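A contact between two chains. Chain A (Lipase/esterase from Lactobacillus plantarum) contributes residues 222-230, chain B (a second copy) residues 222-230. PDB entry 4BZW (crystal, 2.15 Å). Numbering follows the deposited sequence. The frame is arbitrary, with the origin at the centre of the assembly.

Chain A, residues 222-230: ATAYHLFGS
Chain B (222-230) ATAYHLFGS

Two copies of one strand, residues 223-228 of each chain, pair antiparallel about a local twofold centred on His A226 and His B226, forming a two-stranded antiparallel pairing across the subunit boundary. The case illustrates how a symmetric strand pair makes every contact twice, except those at its centre. The strands run at 163°, their axes approaching to 4.9 Å, with extended backbones (phi/psi -137/123 at Tyr A225, -105/92 at Leu A227).

Register follows from the central pair: His A226 faces His B226 as a non-hydrogen-bonded pair, CA to CA 4.8 Å, and is flanked by the hydrogen-bonded pairs Tyr A225 with Leu B227 and Leu A227 with Tyr B225, CA to CA 5.0 Å in each. Tyr A225 N donates to Leu B227 O and Leu B227 N to Tyr A225 O, both at 2.9 Å; Leu A227 N to Tyr B225 O and Tyr B225 N to Leu A227 O repeat this at 2.9 Å.

Alternation sends the histidines to one face and the tyrosines and leucines to the other. Both histidines are m (chi2 near -82°), bringing His A226 ND1 within 2.9 Å of His B226 ND1 in a nearly linear hydrogen bond. The edges of His A226 and His B226 also turn, in offset edge-to-face fashion, toward the faces of Phe B228 and Phe A228 (both m), His A226 CE1 lying 3.8 Å from Phe B228 CE1. On the other face, the t tyrosines meet obliquely, planes at 87°, with Tyr A225 CD2 3.7 Å from Tyr B225 CD2, while Leu A227 (t, p) packs CB to CB against Tyr B225 at 4.0 Å.

At the ends, Gly A229 CA approaches Thr B223 O to 3.3 Å; an ideal CB there would lie 3.2 Å from Ala B224 CB. A water accepts from Thr A223 N (3.1 Å) and donates to Gly B229 O (2.6 Å), and a second bridges the other end.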

ATOM      1  N   ALA A 222      12.739 -18.971  12.632  1.00 24.18           N
ATOM      2  CA  ALA A 222      12.051 -17.761  12.185  1.00 32.31           C
ATOM      3  C   ALA A 222      11.127 -18.070  11.013  1.00 30.06           C
ATOM      4  O   ALA A 222      11.535 -18.686  10.027  1.00 25.61           O
ATOM      5  CB  ALA A 222      13.055 -16.671  11.806  1.00 25.31           C
ATOM      6  N   THR A 223       9.874 -17.648  11.128  1.00 23.18           N
ATOM      7  CA  THR A 223       8.887 -17.936  10.097  1.00 27.16           C
ATOM      8  C   THR A 223       7.811 -16.852  10.086  1.00 23.86           C
ATOM      9  O   THR A 223       7.537 -16.228  11.111  1.00 25.54           O
ATOM     10  CB  THR A 223       8.278 -19.364  10.286  1.00 29.80           C
ATOM     11  OG1 THR A 223       7.281 -19.618   9.288  1.00 32.77           O
ATOM     12  CG2 THR A 223       7.652 -19.506  11.650  1.00 34.50           C
ATOM     13  N   ALA A 224       7.241 -16.594   8.914  1.00 21.94           N
ATOM     14  CA  ALA A 224       6.082 -15.716   8.802  1.00 20.50           C
ATOM     15  C   ALA A 224       5.031 -16.478   8.009  1.00 25.30           C
ATOM     16  O   ALA A 224       5.373 -17.230   7.089  1.00 25.05           O
ATOM     17  CB  ALA A 224       6.444 -14.409   8.103  1.00 17.96           C
ATOM     18  N   TYR A 225       3.760 -16.288   8.359  1.00 21.05           N
ATOM     19  CA  TYR A 225       2.676 -17.082   7.777  1.00 21.87           C
ATOM     20  C   TYR A 225       1.481 -16.199   7.431  1.00 26.02           C
ATOM     21  O   TYR A 225       0.935 -15.513   8.298  1.00 25.01           O
ATOM     22  CB  TYR A 225       2.269 -18.163   8.778  1.00 19.46           C
ATOM     23  CG  TYR A 225       1.182 -19.124   8.345  1.00 25.25           C
ATOM     24  CD1 TYR A 225       1.072 -19.551   7.026  1.00 19.50           C
ATOM     25  CD2 TYR A 225       0.293 -19.643   9.277  1.00 27.35           C
ATOM     26  CE1 TYR A 225       0.086 -20.454   6.648  1.00 22.98           C
ATOM     27  CE2 TYR A 225      -0.692 -20.548   8.912  1.00 24.63           C
ATOM     28  CZ  TYR A 225      -0.791 -20.946   7.598  1.00 28.02           C
ATOM     29  OH  TYR A 225      -1.770 -21.849   7.235  1.00 29.46           O
ATOM     30  N   HIS A 226       1.074 -16.212   6.167  1.00 21.12           N
ATOM     31  CA  HIS A 226      -0.109 -15.454   5.773  1.00 20.27           C
ATOM     32  C   HIS A 226      -1.179 -16.353   5.143  1.00 19.47           C
ATOM     33  O   HIS A 226      -1.049 -16.809   4.008  1.00 17.14           O
ATOM     34  CB  HIS A 226       0.273 -14.262   4.867  1.00 16.13           C
ATOM     35  CG  HIS A 226       1.182 -13.281   5.542  1.00 20.14           C
ATOM     36  ND1 HIS A 226       0.715 -12.282   6.373  1.00 18.96           N
ATOM     37  CD2 HIS A 226       2.533 -13.181   5.555  1.00 18.52           C
ATOM     38  CE1 HIS A 226       1.741 -11.599   6.853  1.00 20.59           C
ATOM     39  NE2 HIS A 226       2.856 -12.125   6.375  1.00 21.66           N
ATOM     40  N   LEU A 227      -2.236 -16.596   5.907  1.00 18.16           N
ATOM     41  CA  LEU A 227      -3.341 -17.430   5.467  1.00 21.79           C
ATOM     42  C   LEU A 227      -4.493 -16.512   5.132  1.00 22.58           C
ATOM     43  O   LEU A 227      -5.288 -16.142   6.001  1.00 19.02           O
ATOM     44  CB  LEU A 227      -3.759 -18.404   6.577  1.00 19.66           C
ATOM     45  CG  LEU A 227      -4.847 -19.417   6.209  1.00 25.49           C
ATOM     46  CD1 LEU A 227      -4.305 -20.441   5.202  1.00 21.33           C
ATOM     47  CD2 LEU A 227      -5.360 -20.122   7.441  1.00 21.73           C
ATOM     48  N   PHE A 228      -4.568 -16.119   3.870  1.00 21.42           N
ATOM     49  CA  PHE A 228      -5.628 -15.223   3.425  1.00 22.54           C
ATOM     50  C   PHE A 228      -6.979 -15.930   3.518  1.00 26.73           C
ATOM     51  O   PHE A 228      -7.055 -17.160   3.410  1.00 22.42           O
ATOM     52  CB  PHE A 228      -5.324 -14.747   2.010  1.00 19.82           C
ATOM     53  CG  PHE A 228      -4.010 -14.008   1.894  1.00 21.78           C
ATOM     54  CD1 PHE A 228      -3.933 -12.655   2.205  1.00 20.24           C
ATOM     55  CD2 PHE A 228      -2.861 -14.661   1.467  1.00 23.07           C
ATOM     56  CE1 PHE A 228      -2.732 -11.957   2.081  1.00 22.12           C
ATOM     57  CE2 PHE A 228      -1.650 -13.974   1.345  1.00 17.73           C
ATOM     58  CZ  PHE A 228      -1.589 -12.620   1.656  1.00 15.35           C
ATOM     59  N   GLY A 229      -8.043 -15.162   3.743  1.00 21.89           N
ATOM     60  CA  GLY A 229      -9.326 -15.752   4.093  1.00 25.46           C
ATOM     61  C   GLY A 229     -10.152 -16.313   2.941  1.00 30.62           C
ATOM     62  O   GLY A 229     -11.111 -17.066   3.169  1.00 30.05           O
ATOM     63  N   SER A 230      -9.797 -15.938   1.711  1.00 21.64           N
ATOM     64  CA  SER A 230     -10.519 -16.396   0.524  1.00 25.45           C
ATOM     65  C   SER A 230      -9.548 -16.699  -0.612  1.00 27.15           C
ATOM     66  O   SER A 230      -8.352 -16.433  -0.497  1.00 24.62           O
ATOM     67  CB  SER A 230     -11.511 -15.327   0.062  1.00 28.00           C
ATOM     68  OG  SER A 230     -10.819 -14.122  -0.242  1.00 31.76           O
TER
ATOM     69  N   ALA B 222     -15.177 -19.501   8.426  1.00 27.50           N
ATOM     70  CA  ALA B 222     -14.321 -18.564   7.690  1.00 31.70           C
ATOM     71  C   ALA B 222     -13.310 -17.889   8.617  1.00 28.44           C
ATOM     72  O   ALA B 222     -13.669 -17.387   9.691  1.00 25.64           O
ATOM     73  CB  ALA B 222     -15.175 -17.516   6.965  1.00 25.94           C
ATOM     74  N   THR B 223     -12.044 -17.893   8.213  1.00 21.65           N
ATOM     75  CA  THR B 223     -10.982 -17.321   9.042  1.00 22.42           C
ATOM     76  C   THR B 223      -9.847 -16.788   8.161  1.00 22.39           C
ATOM     77  O   THR B 223      -9.650 -17.259   7.042  1.00 23.72           O
ATOM     78  CB  THR B 223     -10.452 -18.364  10.079  1.00 21.87           C
ATOM     79  OG1 THR B 223      -9.532 -17.743  10.987  1.00 26.21           O
ATOM     80  CG2 THR B 223      -9.750 -19.507   9.374  1.00 27.76           C
ATOM     81  N   ALA B 224      -9.143 -15.769   8.645  1.00 24.17           N
ATOM     82  CA  ALA B 224      -7.916 -15.308   7.995  1.00 22.23           C
ATOM     83  C   ALA B 224      -6.896 -15.141   9.108  1.00 23.20           C
ATOM     84  O   ALA B 224      -7.267 -14.841  10.245  1.00 21.76           O
ATOM     85  CB  ALA B 224      -8.142 -13.988   7.237  1.00 20.19           C
ATOM     86  N   TYR B 225      -5.621 -15.349   8.801  1.00 19.02           N
ATOM     87  CA  TYR B 225      -4.595 -15.422   9.845  1.00 18.37           C
ATOM     88  C   TYR B 225      -3.305 -14.794   9.374  1.00 22.61           C
ATOM     89  O   TYR B 225      -2.726 -15.225   8.370  1.00 20.13           O
ATOM     90  CB  TYR B 225      -4.322 -16.882  10.185  1.00 19.88           C
ATOM     91  CG  TYR B 225      -3.309 -17.127  11.288  1.00 19.18           C
ATOM     92  CD1 TYR B 225      -3.209 -16.278  12.382  1.00 17.44           C
ATOM     93  CD2 TYR B 225      -2.495 -18.250  11.254  1.00 17.99           C
ATOM     94  CE1 TYR B 225      -2.296 -16.530  13.410  1.00 26.57           C
ATOM     95  CE2 TYR B 225      -1.588 -18.519  12.274  1.00 24.69           C
ATOM     96  CZ  TYR B 225      -1.490 -17.659  13.344  1.00 26.13           C
ATOM     97  OH  TYR B 225      -0.585 -17.933  14.349  1.00 22.02           O
ATOM     98  N   HIS B 226      -2.848 -13.780  10.097  1.00 19.30           N
ATOM     99  CA  HIS B 226      -1.592 -13.152   9.735  1.00 20.73           C
ATOM    100  C   HIS B 226      -0.585 -13.217  10.870  1.00 20.37           C
ATOM    101  O   HIS B 226      -0.667 -12.461  11.837  1.00 23.14           O
ATOM    102  CB  HIS B 226      -1.850 -11.721   9.252  1.00 18.18           C
ATOM    103  CG  HIS B 226      -2.649 -11.674   7.987  1.00 17.64           C
ATOM    104  ND1 HIS B 226      -2.080 -11.854   6.741  1.00 19.06           N
ATOM    105  CD2 HIS B 226      -3.980 -11.531   7.775  1.00 17.57           C
ATOM    106  CE1 HIS B 226      -3.022 -11.786   5.817  1.00 26.12           C
ATOM    107  NE2 HIS B 226      -4.184 -11.587   6.417  1.00 28.40           N
ATOM    108  N   LEU B 227       0.358 -14.146  10.744  1.00 18.93           N
ATOM    109  CA  LEU B 227       1.445 -14.275  11.709  1.00 18.66           C
ATOM    110  C   LEU B 227       2.685 -13.591  11.157  1.00 20.63           C
ATOM    111  O   LEU B 227       3.442 -14.183  10.386  1.00 21.64           O
ATOM    112  CB  LEU B 227       1.749 -15.749  11.986  1.00 21.23           C
ATOM    113  CG  LEU B 227       2.796 -16.043  13.070  1.00 24.01           C
ATOM    114  CD1 LEU B 227       2.280 -15.614  14.443  1.00 20.57           C
ATOM    115  CD2 LEU B 227       3.158 -17.519  13.078  1.00 21.33           C
ATOM    116  N   PHE B 228       2.880 -12.337  11.541  1.00 24.29           N
ATOM    117  CA  PHE B 228       4.046 -11.576  11.111  1.00 20.80           C
ATOM    118  C   PHE B 228       5.333 -12.160  11.692  1.00 28.36           C
ATOM    119  O   PHE B 228       5.343 -12.678  12.815  1.00 26.69           O
ATOM    120  CB  PHE B 228       3.878 -10.107  11.499  1.00 21.89           C
ATOM    121  CG  PHE B 228       2.696  -9.451  10.843  1.00 27.77           C
ATOM    122  CD1 PHE B 228       2.774  -9.011   9.519  1.00 24.94           C
ATOM    123  CD2 PHE B 228       1.507  -9.280  11.537  1.00 21.12           C
ATOM    124  CE1 PHE B 228       1.680  -8.406   8.906  1.00 23.99           C
ATOM    125  CE2 PHE B 228       0.402  -8.676  10.937  1.00 24.20           C
ATOM    126  CZ  PHE B 228       0.490  -8.238   9.614  1.00 21.63           C
ATOM    127  N   GLY B 229       6.415 -12.076  10.922  1.00 23.59           N
ATOM    128  CA  GLY B 229       7.651 -12.757  11.257  1.00 22.77           C
ATOM    129  C   GLY B 229       8.411 -12.176  12.434  1.00 35.05           C
ATOM    130  O   GLY B 229       9.200 -12.873  13.080  1.00 35.81           O
ATOM    131  N   SER B 230       8.176 -10.899  12.728  1.00 29.73           N
ATOM    132  CA  SER B 230       8.949 -10.223  13.764  1.00 30.85           C
ATOM    133  C   SER B 230       8.064  -9.302  14.591  1.00 29.51           C
ATOM    134  O   SER B 230       6.907  -9.050  14.238  1.00 32.43           O
ATOM    135  CB  SER B 230      10.086  -9.414  13.138  1.00 28.91           C
ATOM    136  OG  SER B 230       9.563  -8.256  12.510  1.00 33.39           O
TER
HETATM  137  O   HOH W   1      10.081 -15.320  13.140  1.00 19.91           O
HETATM  138  O   HOH W   2     -12.191 -18.331   5.110  1.00 22.72           O